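PDB 4XJW: sialidase B from Streptococcus pneumoniae serotype 4, which cleaves terminal sialic acid residues from oligosaccharides, glycoproteins and glycolipids at alpha-2,3-, alpha-2,6- and alpha-2,8-linkages, acting as an intramolecular trans-sialidase. Local coordinates for residues S55-K60 / N154-E159; I4-S9 / E169-N174. The protein carries 1 engineered substitution. One frame throughout, in Å; residues are numbered along the deposited sequence.

Contact 1 of 2, residues S55-K60 / N154-E159. With PO4 (phosphate ion), chain D.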
loop_
_atom_site.group_PDB
_atom_site.type_symbol
_atom_site.label_atom_id
_atom_site.label_comp_id
_atom_site.label_asym_id
_atom_site.label_seq_id
_atom_site.Cartn_x
_atom_site.Cartn_y
_atom_site.Cartn_z
ATOM N N SER A 55 12.510 7.070 -40.366
ATOM C CA SER A 55 11.534 8.115 -40.648
ATOM C C SER A 55 10.984 8.076 -42.074
ATOM O O SER A 55 10.217 8.949 -42.461
ATOM C CB SER A 55 12.143 9.489 -40.398
ATOM O OG SER A 55 13.171 9.761 -41.330
ATOM N N LYS A 56 11.370 7.068 -42.849
ATOM C CA LYS A 56 10.991 7.020 -44.262
ATOM C C LYS A 56 9.559 6.553 -44.486
ATOM O O LYS A 56 9.009 5.784 -43.694
ATOM C CB LYS A 56 11.960 6.136 -45.044
ATOM C CG LYS A 56 13.379 6.677 -45.061
ATOM C CD LYS A 56 14.280 5.814 -45.915
ATOM C CE LYS A 56 15.659 6.436 -46.061
ATOM N NZ LYS A 56 16.368 5.913 -47.267
ATOM N N ALA A 57 8.959 7.019 -45.579
ATOM C CA ALA A 57 7.635 6.552 -45.973
ATOM C C ALA A 57 7.675 5.036 -46.104
ATOM O O ALA A 57 8.642 4.487 -46.629
ATOM C CB ALA A 57 7.218 7.190 -47.289
ATOM N N GLY A 58 6.643 4.362 -45.604
ATOM C CA GLY A 58 6.578 2.912 -45.672
ATOM C C GLY A 58 7.174 2.189 -44.473
ATOM O O GLY A 58 7.073 0.965 -44.376
ATOM N N PHE A 59 7.804 2.933 -43.562
ATOM C CA PHE A 59 8.472 2.309 -42.416
ATOM C C PHE A 59 8.004 2.881 -41.078
ATOM O O PHE A 59 8.806 3.019 -40.144
ATOM C CB PHE A 59 9.995 2.442 -42.547
ATOM C CG PHE A 59 10.566 1.678 -43.709
ATOM C CD1 PHE A 59 10.957 0.356 -43.558
ATOM C CD2 PHE A 59 10.689 2.276 -44.958
ATOM C CE1 PHE A 59 11.475 -0.361 -44.629
ATOM C CE2 PHE A 59 11.210 1.570 -46.031
ATOM C CZ PHE A 59 11.603 0.251 -45.869
ATOM N N LYS A 60 6.716 3.202 -40.979
ATOM C CA LYS A 60 6.216 3.893 -39.798
ATOM C C LYS A 60 6.245 3.018 -38.548
ATOM O O LYS A 60 6.166 3.539 -37.440
ATOM C CB LYS A 60 4.816 4.461 -40.028
ATOM C CG LYS A 60 3.708 3.446 -39.917
ATOM C CD LYS A 60 2.358 4.128 -40.057
ATOM C CE LYS A 60 1.242 3.206 -39.604
ATOM N NZ LYS A 60 1.450 1.822 -40.095
ATOM N N ASN A 154 9.579 10.538 -34.951
ATOM C CA ASN A 154 9.425 10.887 -36.362
ATOM C C ASN A 154 9.032 9.660 -37.179
ATOM O O ASN A 154 9.837 8.748 -37.368
ATOM C CB ASN A 154 10.723 11.510 -36.896
ATOM C CG ASN A 154 10.590 12.026 -38.321
ATOM O OD1 ASN A 154 9.927 11.418 -39.151
ATOM N ND2 ASN A 154 11.224 13.154 -38.604
ATOM N N ARG A 155 7.798 9.656 -37.670
ATOM C CA ARG A 155 7.291 8.547 -38.479
ATOM C C ARG A 155 6.822 9.081 -39.829
ATOM O O ARG A 155 5.988 9.981 -39.885
ATOM C CB ARG A 155 6.150 7.834 -37.745
ATOM C CG ARG A 155 6.497 7.442 -36.306
ATOM C CD ARG A 155 5.267 6.930 -35.560
ATOM N NE ARG A 155 4.849 5.600 -36.012
ATOM C CZ ARG A 155 3.658 5.066 -35.775
ATOM N NH1 ARG A 155 2.741 5.744 -35.101
ATOM N NH2 ARG A 155 3.376 3.843 -36.214
ATOM N N GLU A 156 7.383 8.533 -40.907
ATOM C CA GLU A 156 7.097 9.000 -42.267
ATOM C C GLU A 156 7.293 10.515 -42.411
ATOM O O GLU A 156 6.548 11.194 -43.121
ATOM C CB GLU A 156 5.699 8.560 -42.720
ATOM C CG GLU A 156 5.491 7.047 -42.631
ATOM C CD GLU A 156 4.278 6.565 -43.405
ATOM O OE1 GLU A 156 3.163 7.056 -43.128
ATOM O OE2 GLU A 156 4.444 5.695 -44.290
ATOM N N GLY A 157 8.304 11.036 -41.720
ATOM C CA GLY A 157 8.639 12.447 -41.812
ATOM C C GLY A 157 7.741 13.368 -41.009
ATOM O O GLY A 157 7.825 14.590 -41.146
ATOM N N LYS A 158 6.877 12.804 -40.172
ATOM C CA LYS A 158 5.995 13.635 -39.356
ATOM C C LYS A 158 6.100 13.333 -37.860
ATOM O O LYS A 158 6.492 12.230 -37.471
ATOM C CB LYS A 158 4.560 13.546 -39.862
ATOM C CG LYS A 158 4.471 13.888 -41.353
ATOM C CD LYS A 158 3.082 13.767 -41.912
ATOM C CE LYS A 158 3.135 13.719 -43.432
ATOM N NZ LYS A 158 3.942 12.545 -43.885
ATOM N N GLU A 159 5.765 14.325 -37.034
ATOM C CA GLU A 159 5.917 14.210 -35.580
ATOM C C GLU A 159 4.744 13.477 -34.954
ATOM O O GLU A 159 3.587 13.849 -35.165
ATOM C CB GLU A 159 5.996 15.592 -34.927
ATOM C CG GLU A 159 7.139 16.485 -35.352
ATOM C CD GLU A 159 6.960 17.899 -34.818
ATOM O OE1 GLU A 159 5.826 18.431 -34.917
ATOM O OE2 GLU A 159 7.934 18.471 -34.288
HETATM P P PO4 D . 0.706 2.997 -33.913
HETATM O O1 PO4 D . 0.321 4.335 -34.488
HETATM O O2 PO4 D . 1.541 2.218 -34.912
HETATM O O3 PO4 D . 1.521 3.250 -32.656
HETATM O O4 PO4 D . -0.545 2.230 -33.569
HETATM O O HOH W 1 8.666 6.092 -41.096
HETATM O O HOH W 2 4.644 3.141 -43.107
#

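Contact 2 of 2, residues I4-S9 / E169-N174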
loop_
_atom_site.group_PDB
_atom_site.type_symbol
_atom_site.label_atom_id
_atom_site.label_comp_id
_atom_site.label_asym_id
_atom_site.label_seq_id
_atom_site.Cartn_x
_atom_site.Cartn_y
_atom_site.Cartn_z
ATOM N N ILE A 4 28.174 8.149 -25.073
ATOM C CA ILE A 4 28.499 8.480 -26.455
ATOM C C ILE A 4 27.814 9.777 -26.850
ATOM O O ILE A 4 28.140 10.387 -27.872
ATOM C CB ILE A 4 28.034 7.379 -27.428
ATOM C CG1 ILE A 4 26.504 7.264 -27.410
ATOM C CG2 ILE A 4 28.686 6.057 -27.071
ATOM C CD1 ILE A 4 25.924 6.424 -28.531
ATOM N N PHE A 5 26.846 10.181 -26.033
ATOM C CA PHE A 5 26.122 11.423 -26.237
ATOM C C PHE A 5 25.647 11.926 -24.884
ATOM O O PHE A 5 25.289 11.133 -24.007
ATOM C CB PHE A 5 24.921 11.228 -27.162
ATOM C CG PHE A 5 23.948 12.369 -27.120
ATOM C CD1 PHE A 5 24.268 13.589 -27.702
ATOM C CD2 PHE A 5 22.729 12.236 -26.472
ATOM C CE1 PHE A 5 23.381 14.652 -27.652
ATOM C CE2 PHE A 5 21.839 13.287 -26.419
ATOM C CZ PHE A 5 22.165 14.501 -27.010
ATOM N N GLN A 6 25.654 13.244 -24.720
ATOM C CA GLN A 6 25.204 13.857 -23.490
ATOM C C GLN A 6 24.836 15.309 -23.733
ATOM O O GLN A 6 25.678 16.112 -24.138
ATOM C CB GLN A 6 26.295 13.756 -22.428
ATOM C CG GLN A 6 25.884 14.302 -21.079
ATOM C CD GLN A 6 26.888 13.972 -20.001
ATOM O OE1 GLN A 6 28.040 14.396 -20.059
ATOM N NE2 GLN A 6 26.458 13.195 -19.013
ATOM N N GLY A 7 23.571 15.643 -23.495
ATOM C CA GLY A 7 23.087 16.993 -23.722
ATOM C C GLY A 7 22.002 17.341 -22.728
ATOM O O GLY A 7 21.460 16.454 -22.069
ATOM N N GLY A 8 21.668 18.621 -22.616
ATOM C CA GLY A 8 20.673 19.017 -21.641
ATOM C C GLY A 8 19.999 20.355 -21.848
ATOM O O GLY A 8 20.230 21.033 -22.846
ATOM N N SER A 9 19.160 20.723 -20.881
ATOM C CA SER A 9 18.353 21.932 -20.943
ATOM C C SER A 9 17.551 21.974 -22.237
ATOM O O SER A 9 17.600 22.958 -22.978
ATOM C CB SER A 9 19.225 23.184 -20.806
ATOM O OG SER A 9 20.256 22.993 -19.847
ATOM N N GLU A 169 18.777 16.605 -18.557
ATOM C CA GLU A 169 19.978 15.851 -18.916
ATOM C C GLU A 169 19.576 14.569 -19.642
ATOM O O GLU A 169 18.626 13.894 -19.241
ATOM C CB GLU A 169 20.783 15.476 -17.672
ATOM C CG GLU A 169 21.065 16.623 -16.708
ATOM C CD GLU A 169 21.901 16.195 -15.521
ATOM O OE1 GLU A 169 22.464 15.081 -15.568
ATOM O OE2 GLU A 169 21.995 16.973 -14.548
ATOM N N ILE A 170 20.300 14.226 -20.702
ATOM C CA ILE A 170 20.125 12.922 -21.333
ATOM C C ILE A 170 21.467 12.349 -21.788
ATOM O O ILE A 170 22.266 13.039 -22.426
ATOM C CB ILE A 170 19.115 12.961 -22.498
ATOM C CG1 ILE A 170 18.980 11.567 -23.119
ATOM C CG2 ILE A 170 19.512 13.996 -23.551
ATOM C CD1 ILE A 170 17.940 11.483 -24.194
ATOM N N SER A 171 21.719 11.092 -21.426
ATOM C CA SER A 171 22.969 10.418 -21.766
ATOM C C SER A 171 22.674 9.062 -22.402
ATOM O O SER A 171 21.718 8.392 -22.019
ATOM C CB SER A 171 23.830 10.225 -20.514
ATOM O OG SER A 171 24.030 11.444 -19.832
ATOM N N LEU A 172 23.500 8.660 -23.364
ATOM C CA LEU A 172 23.357 7.364 -24.027
ATOM C C LEU A 172 24.686 6.623 -23.892
ATOM O O LEU A 172 25.751 7.210 -24.091
ATOM C CB LEU A 172 23.016 7.569 -25.507
ATOM C CG LEU A 172 22.486 6.508 -26.484
ATOM C CD1 LEU A 172 23.257 5.189 -26.451
ATOM C CD2 LEU A 172 20.992 6.275 -26.293
ATOM N N PHE A 173 24.622 5.339 -23.556
ATOM C CA PHE A 173 25.812 4.502 -23.435
ATOM C C PHE A 173 25.697 3.272 -24.329
ATOM O O PHE A 173 24.626 2.671 -24.421
ATOM C CB PHE A 173 26.005 4.043 -21.990
ATOM C CG PHE A 173 25.970 5.155 -20.986
ATOM C CD1 PHE A 173 24.760 5.649 -20.516
ATOM C CD2 PHE A 173 27.148 5.718 -20.518
ATOM C CE1 PHE A 173 24.727 6.674 -19.589
ATOM C CE2 PHE A 173 27.121 6.746 -19.593
ATOM C CZ PHE A 173 25.909 7.227 -19.129
ATOM N N ASN A 174 26.792 2.896 -24.990
ATOM C CA ASN A 174 26.818 1.659 -25.773
ATOM C C ASN A 174 27.161 0.441 -24.911
ATOM O O ASN A 174 28.067 -0.337 -25.220
ATOM C CB ASN A 174 27.778 1.783 -26.962
ATOM C CG ASN A 174 27.215 2.644 -28.084
ATOM O OD1 ASN A 174 26.015 2.608 -28.375
ATOM N ND2 ASN A 174 28.087 3.405 -28.741
#

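Contact 1 of 2, residues S55-K60 / N154-E159
R155 reaches across to the backbone of K60 with the whole length of its side chain. Beyond CB, CG and CD run past the carbonyl, R155 CD lying 4.0 Å from K60 O, and a bend in the chain (chi3 72°) then turns NE onto that oxygen. R155 NE donates to K60 O at 2.8 Å. NH2 reaches the same atom from the same face of the carbonyl, in a longer and more bent bond from well above its plane. Arginine suits this place because a long chain ending in several N-H donors can grip one carbonyl oxygen side-on with two nitrogens. NH1 and NH2 also bind a phosphate ion, probably from the crystallisation liquor, which R79 holds too. R155 opens a type I' turn, closed by K158, that joins strands 153-155 and 158-160 as a tight beta hairpin in the concanavalin-like N-terminal domain. The facing loop makes a type II turn from K56 to F59. G157 and G58 occupy turn positions with positive phi, readily adopted by glycine. E156 docks one turn on the other: G58 N donates to the anti lone pair of E156 OE2 at 2.9 Å, almost straight at 176°. E156 CG packs on K60 CB at 3.7 Å. Two waters add bridges, one between K56 O and E156 N, the other between E156 OE2 and K60 N. S55, whose OG bonds D146, sets its CB 3.2 Å from N154 OD1.

Contact 2 of 2, residues I4-S9 / E169-N174
I4 turns CG1 between its backbone N and carbonyl carbon (chi1 64°), while L172 holds CG anti to its N (chi1 -166°), and the two side chains lie side by side, pointing the same way. I4 CD1 and L172 CD1 meet at 3.6 Å, a fit for branched aliphatic side chains, both of which also touch L23 of helix 20-23. N174 crosses I4 at about a right angle, with N174 ND2 3.2 Å from I4 CG2. Its amide is fixed by K26, S28 and Q32, so a polar residue can sit against the isoleucine with its polar atoms satisfied. Antiparallel strands 5-13 and 166-173 join here in a sheet of the concanavalin-like domain, where strand 32-39 flanks the second strand on its other side. G7 and I170 form a hydrogen-bonded pair, I170 N reaching G7 O at 2.9 Å and G7 N returning a bond to I170 O. That carbonyl also receives a CA-H...O contact from Q6. On the face with I170 and L172, the F5 ring leans back over its own strand, with G7 N 3.9 Å above its plane; glycine leaves room for it. The F5 and I170 side chains cross obliquely, F5 CE2 coming 3.8 Å from I170 CG2. On the opposite face, at the non-hydrogen-bonded pair of Q6 with S171, Q6 NE2 donates to S171 OG at 3.1 Å, a polar pair suited to the face that also bears the exposed E169.

Both contacts belong to the concanavalin-like N-terminal domain, away from the sialidase catalytic residues, yet they sit at different depths. Contact 2 is partly buried and joins two long strands of one sheet, with antiparallel backbone pairing and an apolar face against helix 20-23. Contact 1 lies at the surface, where a loop between strands 46-53 and 63-69 meets a small hairpin; its chemistry is side chain to backbone, with charged groups, waters and a phosphate ion. The two share no element, and the nearest atoms of contact 1 and contact 2 are about 14 Å apart. In sequence, contact 1 is nested inside the loop that contact 2 closes, and hairpin strand 158-160 leads into strand 166-173.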